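Local coordinates for protein geranylgeranyl pyrophosphate synthetase (Pyrococcus horikoshii, PDB 1WY0) that probably builds geranylgeranyl diphosphate by adding isopentenyl diphosphate units to an allylic diphosphate, as an all-helical homodimeric polyprenyl synthetase, at residues A[85-89]-A[90-94]; A[118-121]-A[122-125]; A[172-175]-A[176-180]; A[194-197]-A[198-201]; A[259-262]-A[263-266]. All blocks are in the same frame, centred on the assembly; numbering follows the deposited sequence.

Contact 1. Residues A[85-89]-A[90-94]; sequences HDDIM and DMDET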
# COMPACT_ATOMS: atom_id res chain seq x y z
N HIS A 85 2.98 -7.89 4.14
CA HIS A 85 3.59 -7.97 2.82
C HIS A 85 4.96 -8.66 2.87
O HIS A 85 5.34 -9.43 1.99
CB HIS A 85 3.74 -6.55 2.27
CG HIS A 85 2.43 -6.10 1.68
ND1 HIS A 85 2.29 -4.94 0.99
CD2 HIS A 85 1.20 -6.76 1.70
CE1 HIS A 85 1.00 -4.90 0.61
NE2 HIS A 85 0.32 -5.98 1.02
N ASP A 86 5.73 -8.32 3.91
CA ASP A 86 7.07 -8.89 4.04
C ASP A 86 7.01 -10.40 4.28
O ASP A 86 7.89 -11.16 3.88
CB ASP A 86 7.77 -8.21 5.22
CG ASP A 86 8.35 -6.88 4.75
OD1 ASP A 86 8.16 -6.55 3.58
OD2 ASP A 86 8.98 -6.20 5.55
N ASP A 87 5.95 -10.83 4.99
CA ASP A 87 5.80 -12.26 5.25
C ASP A 87 5.54 -13.04 3.95
O ASP A 87 5.88 -14.21 3.82
CB ASP A 87 4.63 -12.45 6.22
CG ASP A 87 5.16 -12.38 7.65
OD1 ASP A 87 6.34 -12.07 7.81
OD2 ASP A 87 4.39 -12.65 8.57
N ILE A 88 4.88 -12.36 3.02
CA ILE A 88 4.56 -12.96 1.72
C ILE A 88 5.87 -13.16 0.96
O ILE A 88 6.10 -14.20 0.35
CB ILE A 88 3.67 -12.04 0.84
CG1 ILE A 88 2.26 -11.95 1.42
CG2 ILE A 88 3.61 -12.59 -0.58
CD1 ILE A 88 1.35 -11.01 0.67
N MET A 89 6.71 -12.15 1.02
CA MET A 89 7.99 -12.16 0.34
C MET A 89 9.01 -13.11 0.95
O MET A 89 9.64 -13.89 0.24
CB MET A 89 8.55 -10.74 0.29
CG MET A 89 7.66 -9.79 -0.49
SD MET A 89 8.39 -8.16 -0.63
CE MET A 89 6.96 -7.10 -0.59
N ASP A 90 9.15 -13.05 2.27
CA ASP A 90 10.09 -13.88 3.01
C ASP A 90 9.63 -15.33 3.09
O ASP A 90 10.37 -16.20 3.54
CB ASP A 90 10.28 -13.33 4.43
CG ASP A 90 11.15 -12.07 4.47
OD1 ASP A 90 11.19 -11.33 3.46
OD2 ASP A 90 11.78 -11.81 5.52
N MET A 91 8.40 -15.60 2.65
CA MET A 91 7.86 -16.95 2.71
C MET A 91 7.77 -17.40 4.18
O MET A 91 7.98 -18.57 4.50
CB MET A 91 8.74 -17.91 1.91
CG MET A 91 8.82 -17.58 0.42
SD MET A 91 9.81 -18.74 -0.57
CE MET A 91 8.52 -19.98 -1.01
N ASP A 92 7.47 -16.45 5.07
CA ASP A 92 7.36 -16.71 6.49
C ASP A 92 6.16 -17.60 6.79
O ASP A 92 5.03 -17.32 6.42
CB ASP A 92 7.20 -15.37 7.21
CG ASP A 92 7.54 -15.52 8.69
OD1 ASP A 92 8.42 -16.33 8.99
OD2 ASP A 92 6.96 -14.81 9.51
N GLU A 93 6.44 -18.75 7.43
CA GLU A 93 5.36 -19.67 7.72
C GLU A 93 4.42 -19.14 8.81
O GLU A 93 3.22 -19.02 8.62
CB GLU A 93 5.97 -21.01 8.14
CG GLU A 93 5.30 -22.19 7.43
CD GLU A 93 5.92 -22.39 6.06
OE1 GLU A 93 5.72 -23.45 5.47
OE2 GLU A 93 6.57 -21.47 5.57
N THR A 94 5.00 -18.84 9.99
CA THR A 94 4.14 -18.44 11.11
C THR A 94 4.74 -17.31 11.96
O THR A 94 5.80 -17.44 12.57
CB THR A 94 3.89 -19.67 11.99
OG1 THR A 94 5.06 -19.95 12.77
CG2 THR A 94 3.55 -20.89 11.13
O HOH W 1 9.13 -11.88 7.32
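The first aspartate-rich motif of the polyprenyl synthetases is formed here by Asp86, Asp87 and Asp90, with Asp92 close behind, where helix 69-90 runs out. In relatives this motif holds the allylic diphosphate through magnesium ions; no magnesium is modelled here. The last turn is closed by Asp90 N giving a 2.8 Å bond to Asp86 O, nearly straight at 168°. Met91 then takes positive phi, and Asp92 N folds back to Asp87 O at 3.0 Å, landing in the carbonyl plane on a lone pair: the 6→1 bond found in Schellman motifs. That turn sets the Asp92 side chain over Asp87, CB of Asp92 lying 3.5 Å from OD1 of Asp87. The two carboxylates meet with their planes 61° apart, and Asp87 OD1 comes within 3.3 Å of Asp92 OD2, two acceptors with no bond between them. Arg95 probably eases this like-charge contact, with a salt bridge to Asp87 and a weak, long ion pair to Asp92. Met89, on another side of the helix, packs on Leu112 of the second subunit. A water donates to Asp87 OD1 at 2.8 Å and, weakly, to Asp90 OD2 at 3.2 Å.

Contact 2. Residues A[118-121]-A[122-125]; sequences FSKA and FEAV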
# COMPACT_ATOMS: atom_id res chain seq x y z
N PHE A 118 -2.36 -0.15 5.20
CA PHE A 118 -1.59 1.05 4.81
C PHE A 118 -2.53 2.25 4.63
O PHE A 118 -2.26 3.35 5.12
CB PHE A 118 -0.81 0.80 3.50
CG PHE A 118 0.30 1.79 3.25
CD1 PHE A 118 0.92 2.44 4.30
CD2 PHE A 118 0.75 2.07 1.96
CE1 PHE A 118 1.94 3.35 4.09
CE2 PHE A 118 1.80 3.00 1.75
CZ PHE A 118 2.38 3.63 2.82
N SER A 119 -3.62 2.02 3.92
CA SER A 119 -4.63 3.04 3.69
C SER A 119 -5.19 3.54 5.04
O SER A 119 -5.43 4.73 5.22
CB SER A 119 -5.76 2.44 2.85
OG SER A 119 -6.80 3.37 2.63
N LYS A 120 -5.39 2.62 5.98
CA LYS A 120 -5.99 3.15 7.21
C LYS A 120 -4.96 3.89 8.08
O LYS A 120 -5.29 4.78 8.86
CB LYS A 120 -6.58 1.98 7.99
CG LYS A 120 -7.76 1.33 7.26
CD LYS A 120 -9.11 1.71 7.86
CE LYS A 120 -10.29 1.16 7.06
NZ LYS A 120 -11.53 1.78 7.53
N ALA A 121 -3.67 3.67 7.90
CA ALA A 121 -2.67 4.47 8.59
C ALA A 121 -2.88 5.95 8.24
O ALA A 121 -2.77 6.82 9.11
CB ALA A 121 -1.27 4.03 8.18
N PHE A 122 -3.16 6.23 6.97
CA PHE A 122 -3.38 7.61 6.58
C PHE A 122 -4.78 8.08 6.97
O PHE A 122 -5.04 9.26 7.17
CB PHE A 122 -3.20 7.70 5.06
CG PHE A 122 -1.75 7.65 4.72
CD1 PHE A 122 -0.97 8.79 4.84
CD2 PHE A 122 -1.18 6.46 4.27
CE1 PHE A 122 0.38 8.75 4.52
CE2 PHE A 122 0.17 6.43 3.95
CZ PHE A 122 0.96 7.57 4.07
N GLU A 123 -5.73 7.16 7.12
CA GLU A 123 -6.99 7.65 7.60
C GLU A 123 -6.85 8.01 9.05
O GLU A 123 -7.46 8.95 9.54
CB GLU A 123 -8.03 6.55 7.46
CG GLU A 123 -9.44 7.09 7.67
CD GLU A 123 -10.38 5.97 8.04
OE1 GLU A 123 -10.27 4.91 7.45
OE2 GLU A 123 -11.23 6.18 8.89
N ALA A 124 -5.94 7.33 9.75
CA ALA A 124 -5.61 7.66 11.14
C ALA A 124 -4.90 9.01 11.20
O ALA A 124 -5.15 9.80 12.10
CB ALA A 124 -4.72 6.58 11.74
N VAL A 125 -4.02 9.25 10.24
CA VAL A 125 -3.30 10.52 10.19
C VAL A 125 -4.27 11.67 10.01
O VAL A 125 -4.12 12.73 10.62
CB VAL A 125 -2.29 10.55 9.02
CG1 VAL A 125 -1.71 11.94 8.87
CG2 VAL A 125 -1.18 9.55 9.27
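Over one face of the Phe118 ring stands the edge of Phe122, one helical turn on, whose CE2 comes 3.6 Å from Phe118 CE1 and 3.7 Å from Phe118 CZ. The edge of the Phe122 ring also carries Phe118 O near its plane, 3.4 Å from Phe122 CD2. The pair is an offset edge-to-face contact, ring centroids 5.4 Å apart and planes at 67°. With CG of Phe118 anti to its N (chi1 -163°) and CG of Phe122 anti to its carbonyl carbon (chi1 -76°), the two side chains lie side by side and point the same way. This is the dimer face of helix 107-126 in the all-helical polyprenyl synthetase fold. Phe122 stacks on Phe122 of the second subunit, Phe118 meets Phe118 of that subunit steeply, and Phe118 also stacks on Tyr81, a ligand of the bound mercury. Elsewhere on the helix Lys120 bends at chi2 and lies beside Glu123, making a weak salt bridge from Lys120 NZ to Glu123 OE1 at 3.4 Å. Each has a stronger partner: the ammonium of Lys120 bonds to Leu25 O, and the carboxylate of Glu123 pairs with Arg127. The helix backbone carries both, with Ala124 N bonding to Lys120 O at 2.8 Å.

Contact 3. Residues A[172-175]-A[176-180]; sequences EMIS and GKTGA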
# COMPACT_ATOMS: atom_id res chain seq x y z
N GLU A 172 22.81 0.16 4.99
CA GLU A 172 21.98 1.08 4.22
C GLU A 172 20.57 0.50 4.10
O GLU A 172 19.58 1.23 4.08
CB GLU A 172 22.59 1.31 2.84
CG GLU A 172 21.77 2.22 1.95
CD GLU A 172 22.34 2.35 0.55
OE1 GLU A 172 22.86 1.34 0.04
OE2 GLU A 172 22.24 3.45 -0.04
N MET A 173 20.50 -0.82 4.07
CA MET A 173 19.24 -1.55 3.96
C MET A 173 18.47 -1.52 5.28
O MET A 173 17.30 -1.11 5.32
CB MET A 173 19.54 -2.99 3.54
CG MET A 173 18.34 -3.93 3.47
SD MET A 173 17.72 -4.52 5.07
CE MET A 173 18.88 -5.84 5.47
N ILE A 174 19.13 -1.93 6.36
CA ILE A 174 18.42 -1.98 7.63
C ILE A 174 17.97 -0.59 8.08
O ILE A 174 16.97 -0.41 8.76
CB ILE A 174 19.36 -2.58 8.68
CG1 ILE A 174 18.56 -3.04 9.90
CG2 ILE A 174 20.36 -1.52 9.15
CD1 ILE A 174 17.64 -4.22 9.58
N SER A 175 18.78 0.42 7.71
CA SER A 175 18.46 1.79 8.10
C SER A 175 17.05 2.18 7.64
O SER A 175 16.33 2.92 8.30
CB SER A 175 19.49 2.72 7.47
OG SER A 175 19.13 4.08 7.74
N GLY A 176 16.67 1.69 6.45
CA GLY A 176 15.37 2.08 5.93
C GLY A 176 14.29 1.07 6.30
O GLY A 176 13.13 1.40 6.49
N LYS A 177 14.70 -0.22 6.36
CA LYS A 177 13.72 -1.24 6.73
C LYS A 177 13.09 -0.95 8.09
O LYS A 177 11.89 -0.79 8.23
CB LYS A 177 14.41 -2.61 6.74
CG LYS A 177 13.40 -3.77 6.69
CD LYS A 177 14.03 -5.08 6.21
CE LYS A 177 13.26 -6.31 6.71
NZ LYS A 177 13.43 -7.41 5.76
N THR A 178 13.96 -0.91 9.13
CA THR A 178 13.45 -0.77 10.49
C THR A 178 13.73 0.61 11.10
O THR A 178 12.94 1.17 11.83
CB THR A 178 14.10 -1.86 11.35
OG1 THR A 178 15.52 -1.79 11.20
CG2 THR A 178 13.62 -3.25 10.90
N GLY A 179 14.94 1.13 10.80
CA GLY A 179 15.36 2.39 11.41
C GLY A 179 14.40 3.54 11.11
O GLY A 179 14.04 4.33 11.97
N ALA A 180 14.01 3.65 9.82
CA ALA A 180 13.21 4.80 9.40
C ALA A 180 11.93 4.96 10.23
O ALA A 180 11.60 6.04 10.72
CB ALA A 180 12.85 4.61 7.92
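Between Ile174 and Gly179 the helix widens into a pi-type turn, Gly179 N reaching Ile174 O at 3.3 Å in an almost perfectly straight bond of 178°. The same carbonyl also accepts from Thr178 N at 3.1 Å and from the hydroxyl Thr178 OG1 at 3.2 Å, three donors on one oxygen. The hydroxyl gets there because Thr178 OG1 sits between its own backbone N and carbonyl carbon (chi1 53°), which turns it back along the helix. On its way it meets the Ile174 side chain, with CG1 of Ile174 3.5 Å from Thr178 OG1. One residue back, Met173 O is shared by Lys177 N, at 2.9 Å, and Gly176 N, the latter well above the carbonyl plane. Met173 folds alongside Lys177, its SD 3.9 Å from Lys177 CD, while the lysine chain runs on extended to a salt bridge with Asp156 and a hydrogen bond to Gln153, both on helix 132-159. Such a lysine-threonine pair at a distortion in a long helix is characteristic of the diphosphate pocket of polyprenyl synthetases, where in relatives the lysine contacts the allylic diphosphate; Lys177 probably belongs to that pocket here.

Contact 4. Residues A[194-197]-A[198-201]; sequences TDNE and EYIK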
# COMPACT_ATOMS: atom_id res chain seq x y z
N THR A 194 6.23 19.84 20.60
CA THR A 194 7.32 20.80 20.79
C THR A 194 7.77 21.44 19.47
O THR A 194 7.76 20.82 18.41
CB THR A 194 8.50 20.07 21.42
OG1 THR A 194 9.43 21.03 21.93
CG2 THR A 194 9.22 19.21 20.37
N ASP A 195 8.14 22.73 19.56
CA ASP A 195 8.67 23.42 18.39
C ASP A 195 10.18 23.65 18.52
O ASP A 195 10.75 24.57 17.95
CB ASP A 195 7.95 24.76 18.24
CG ASP A 195 6.62 24.55 17.54
OD1 ASP A 195 6.63 24.39 16.32
OD2 ASP A 195 5.59 24.55 18.21
N ASN A 196 10.81 22.80 19.35
CA ASN A 196 12.25 22.92 19.56
C ASN A 196 13.02 21.97 18.63
O ASN A 196 13.12 20.77 18.86
CB ASN A 196 12.55 22.58 21.02
CG ASN A 196 14.02 22.77 21.29
OD1 ASN A 196 14.87 22.60 20.42
ND2 ASN A 196 14.32 23.14 22.55
N GLU A 197 13.54 22.55 17.53
CA GLU A 197 14.19 21.73 16.52
C GLU A 197 15.38 20.94 17.07
O GLU A 197 15.91 20.03 16.44
CB GLU A 197 14.67 22.65 15.40
CG GLU A 197 13.50 23.26 14.61
CD GLU A 197 12.64 22.15 14.05
OE1 GLU A 197 13.19 21.16 13.57
OE2 GLU A 197 11.42 22.28 14.10
N GLU A 198 15.83 21.33 18.28
CA GLU A 198 16.96 20.62 18.86
C GLU A 198 16.51 19.33 19.53
O GLU A 198 17.19 18.31 19.52
CB GLU A 198 17.63 21.54 19.89
CG GLU A 198 19.15 21.42 19.87
CD GLU A 198 19.65 21.40 18.44
OE1 GLU A 198 19.42 20.41 17.76
OE2 GLU A 198 20.28 22.37 18.03
N TYR A 199 15.33 19.41 20.17
CA TYR A 199 14.72 18.20 20.72
C TYR A 199 14.45 17.18 19.60
O TYR A 199 14.85 16.03 19.65
CB TYR A 199 13.39 18.58 21.37
CG TYR A 199 13.60 19.40 22.59
CD1 TYR A 199 12.50 20.02 23.19
CD2 TYR A 199 14.86 19.52 23.17
CE1 TYR A 199 12.66 20.74 24.37
CE2 TYR A 199 15.02 20.24 24.35
CZ TYR A 199 13.93 20.85 24.94
OH TYR A 199 14.08 21.57 26.12
N ILE A 200 13.70 17.66 18.59
CA ILE A 200 13.30 16.78 17.50
C ILE A 200 14.50 16.07 16.86
O ILE A 200 14.46 14.90 16.51
CB ILE A 200 12.56 17.61 16.45
CG1 ILE A 200 11.22 18.09 17.01
CG2 ILE A 200 12.26 16.74 15.21
CD1 ILE A 200 10.54 19.12 16.10
N LYS A 201 15.59 16.84 16.68
CA LYS A 201 16.79 16.24 16.09
C LYS A 201 17.41 15.20 17.02
O LYS A 201 18.10 14.28 16.59
CB LYS A 201 17.80 17.35 15.80
CG LYS A 201 18.74 16.99 14.65
CD LYS A 201 20.09 17.71 14.76
CE LYS A 201 21.27 16.74 14.80
NZ LYS A 201 21.90 16.78 16.12
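Asn196 lays its side-chain amide flat over one face of the Tyr199 ring. Amide and ring planes are only 22° apart, and Asn196 ND2 stands 3.2 Å above the plane of the Tyr199 ring, over its centre. Nearer the backbone, Asn196 CB lies 3.4 Å from Tyr199 CD1. With CG anti to the backbone N (chi1 -176°), the same amide turns its oxygen to the first turn of the helix: Asn196 OD1 accepts from Glu198 N at 2.7 Å and from Tyr199 N at 3.2 Å. The first donor is close to the amide plane and the second lies far above it; together they hold OD1 over the first turn, consistent with the amide staying on the ring. Thr194 OG1 approaches the ring at its edge, 3.5 Å from Tyr199 CD1, and accepts a weak bond from Asn196 N. The Thr194 and Ile200 side chains run past each other in opposite senses, with Thr194 CG2 4.1 Å from Ile200 CG1. Glu197 lies alongside Ile200, its carboxylate held by Arg137, and Tyr199 also touches Val61, Leu321 and Pro322 in neighbouring loops. Taken together this is an Asx-turn N-cap, starting helix 197-224 directly after the short link from helix 167-193.

Contact 5. Residues A[259-262]-A[263-266]; sequences KQRF and LKIF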
# COMPACT_ATOMS: atom_id res chain seq x y z
N LYS A 259 35.33 -18.40 3.70
CA LYS A 259 34.25 -17.84 2.91
C LYS A 259 33.47 -18.91 2.14
O LYS A 259 32.25 -18.96 2.14
CB LYS A 259 34.85 -16.83 1.93
CG LYS A 259 34.94 -15.42 2.53
CD LYS A 259 34.72 -14.33 1.48
CE LYS A 259 35.82 -13.26 1.50
NZ LYS A 259 36.82 -13.56 0.47
N GLN A 260 34.27 -19.71 1.43
CA GLN A 260 33.72 -20.75 0.54
C GLN A 260 33.07 -21.89 1.32
O GLN A 260 32.06 -22.44 0.89
CB GLN A 260 34.83 -21.32 -0.35
CG GLN A 260 35.54 -20.27 -1.20
CD GLN A 260 34.58 -19.45 -2.02
OE1 GLN A 260 33.83 -19.98 -2.84
NE2 GLN A 260 34.59 -18.13 -1.81
N ARG A 261 33.65 -22.26 2.45
CA ARG A 261 33.02 -23.31 3.24
C ARG A 261 31.73 -22.80 3.89
O ARG A 261 30.70 -23.47 3.95
CB ARG A 261 34.03 -23.74 4.31
CG ARG A 261 33.50 -24.85 5.21
CD ARG A 261 32.83 -25.98 4.42
NE ARG A 261 32.46 -27.08 5.31
CZ ARG A 261 31.61 -28.00 4.83
NH1 ARG A 261 31.14 -27.89 3.60
NH2 ARG A 261 31.21 -29.00 5.62
N PHE A 262 31.82 -21.56 4.41
CA PHE A 262 30.64 -20.94 5.01
C PHE A 262 29.48 -20.88 4.01
O PHE A 262 28.31 -21.03 4.35
CB PHE A 262 31.04 -19.53 5.43
CG PHE A 262 29.89 -18.86 6.11
CD1 PHE A 262 29.59 -19.19 7.42
CD2 PHE A 262 29.19 -17.86 5.46
CE1 PHE A 262 28.58 -18.51 8.09
CE2 PHE A 262 28.18 -17.18 6.13
CZ PHE A 262 27.88 -17.50 7.45
N LEU A 263 29.83 -20.60 2.74
CA LEU A 263 28.80 -20.45 1.72
C LEU A 263 28.12 -21.78 1.37
O LEU A 263 26.97 -21.84 0.98
CB LEU A 263 29.43 -19.82 0.48
CG LEU A 263 29.32 -18.30 0.49
CD1 LEU A 263 29.78 -17.67 -0.84
CD2 LEU A 263 27.90 -17.80 0.72
N LYS A 264 28.90 -22.87 1.47
CA LYS A 264 28.29 -24.17 1.26
C LYS A 264 27.16 -24.41 2.27
O LYS A 264 26.06 -24.84 1.95
CB LYS A 264 29.36 -25.25 1.39
CG LYS A 264 30.11 -25.49 0.08
CD LYS A 264 30.81 -26.85 0.05
CE LYS A 264 32.32 -26.72 0.28
NZ LYS A 264 32.83 -27.96 0.85
N ILE A 265 27.49 -24.14 3.55
CA ILE A 265 26.55 -24.44 4.62
C ILE A 265 25.74 -23.21 5.06
O ILE A 265 25.31 -23.10 6.20
CB ILE A 265 27.33 -24.99 5.81
CG1 ILE A 265 28.39 -23.97 6.25
CG2 ILE A 265 28.06 -26.28 5.42
CD1 ILE A 265 29.26 -24.49 7.40
N PHE A 266 25.56 -22.26 4.12
CA PHE A 266 24.82 -21.04 4.39
C PHE A 266 23.55 -20.95 3.54
O PHE A 266 23.59 -21.00 2.32
CB PHE A 266 25.73 -19.85 4.08
CG PHE A 266 25.05 -18.57 4.47
CD1 PHE A 266 24.63 -18.39 5.78
CD2 PHE A 266 24.84 -17.58 3.52
CE1 PHE A 266 24.00 -17.20 6.14
CE2 PHE A 266 24.21 -16.40 3.89
CZ PHE A 266 23.79 -16.20 5.19
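Phe262 starts with CB and CG beside the amide of the next residue, Leu263, and CD2 still 3.9 Å from Leu263 N; CE2 and CZ then reach the ring of Phe266. There Phe262 CE2 lies 3.8 Å from Phe266 CG, and Phe262 CZ is equally far from Phe266 CD1. CE2 stands over one face of the Phe266 ring, toward its rim. The rings form an offset stack with planes 21° apart and centroids 4.9 Å from each other. With CG anti to the backbone N (chi1 -177°), Phe262 reaches forward to Phe266, which lies past the helix, lost at Ile265. The last turns are tied by Leu263 N to Lys259 O at 3.0 Å, Lys264 N to Gln260 O at 3.2 Å and a weak bond from Ile265 N to Arg261 O. On another flank, Ile265 CG2 covers one face of the Arg261 guanidinium, 4.0 Å from Arg261 CZ. Lys264 crosses Arg261 nearly at a right angle, bringing its NZ to 3.2 Å from Arg261 NH1; these like charges sit close, but Arg261 also has a salt bridge to Glu289. The short helix 256-264 thus packs Phe262 against Phe250 and Phe251 of helix 245-253 and, with Ile265, against helix 283-296.

How the contacts relate
The contacts come in series along the chain, from helix 69-90 through helices 107-126, 167-193 and 197-224 to helix 256-264, all within the polyprenyl synthetase part of the chain. Contact 1 and contact 3 have centres about 18 Å apart and nearest atoms about 4 Å apart; they probably line the same diphosphate pocket, Gln153 of helix 132-159 being common to both. Contacts 1 and 2 both touch the second subunit, which places the aspartate-rich end of helix 69-90 and helix 107-126 at the dimer interface. Contact 4 starts the helix that follows contact 3's in the chain, with centres about 23 Å apart. The centres of contacts 4 and 5 are about 48 Å apart, on opposite sides of the chain's centre, at its periphery.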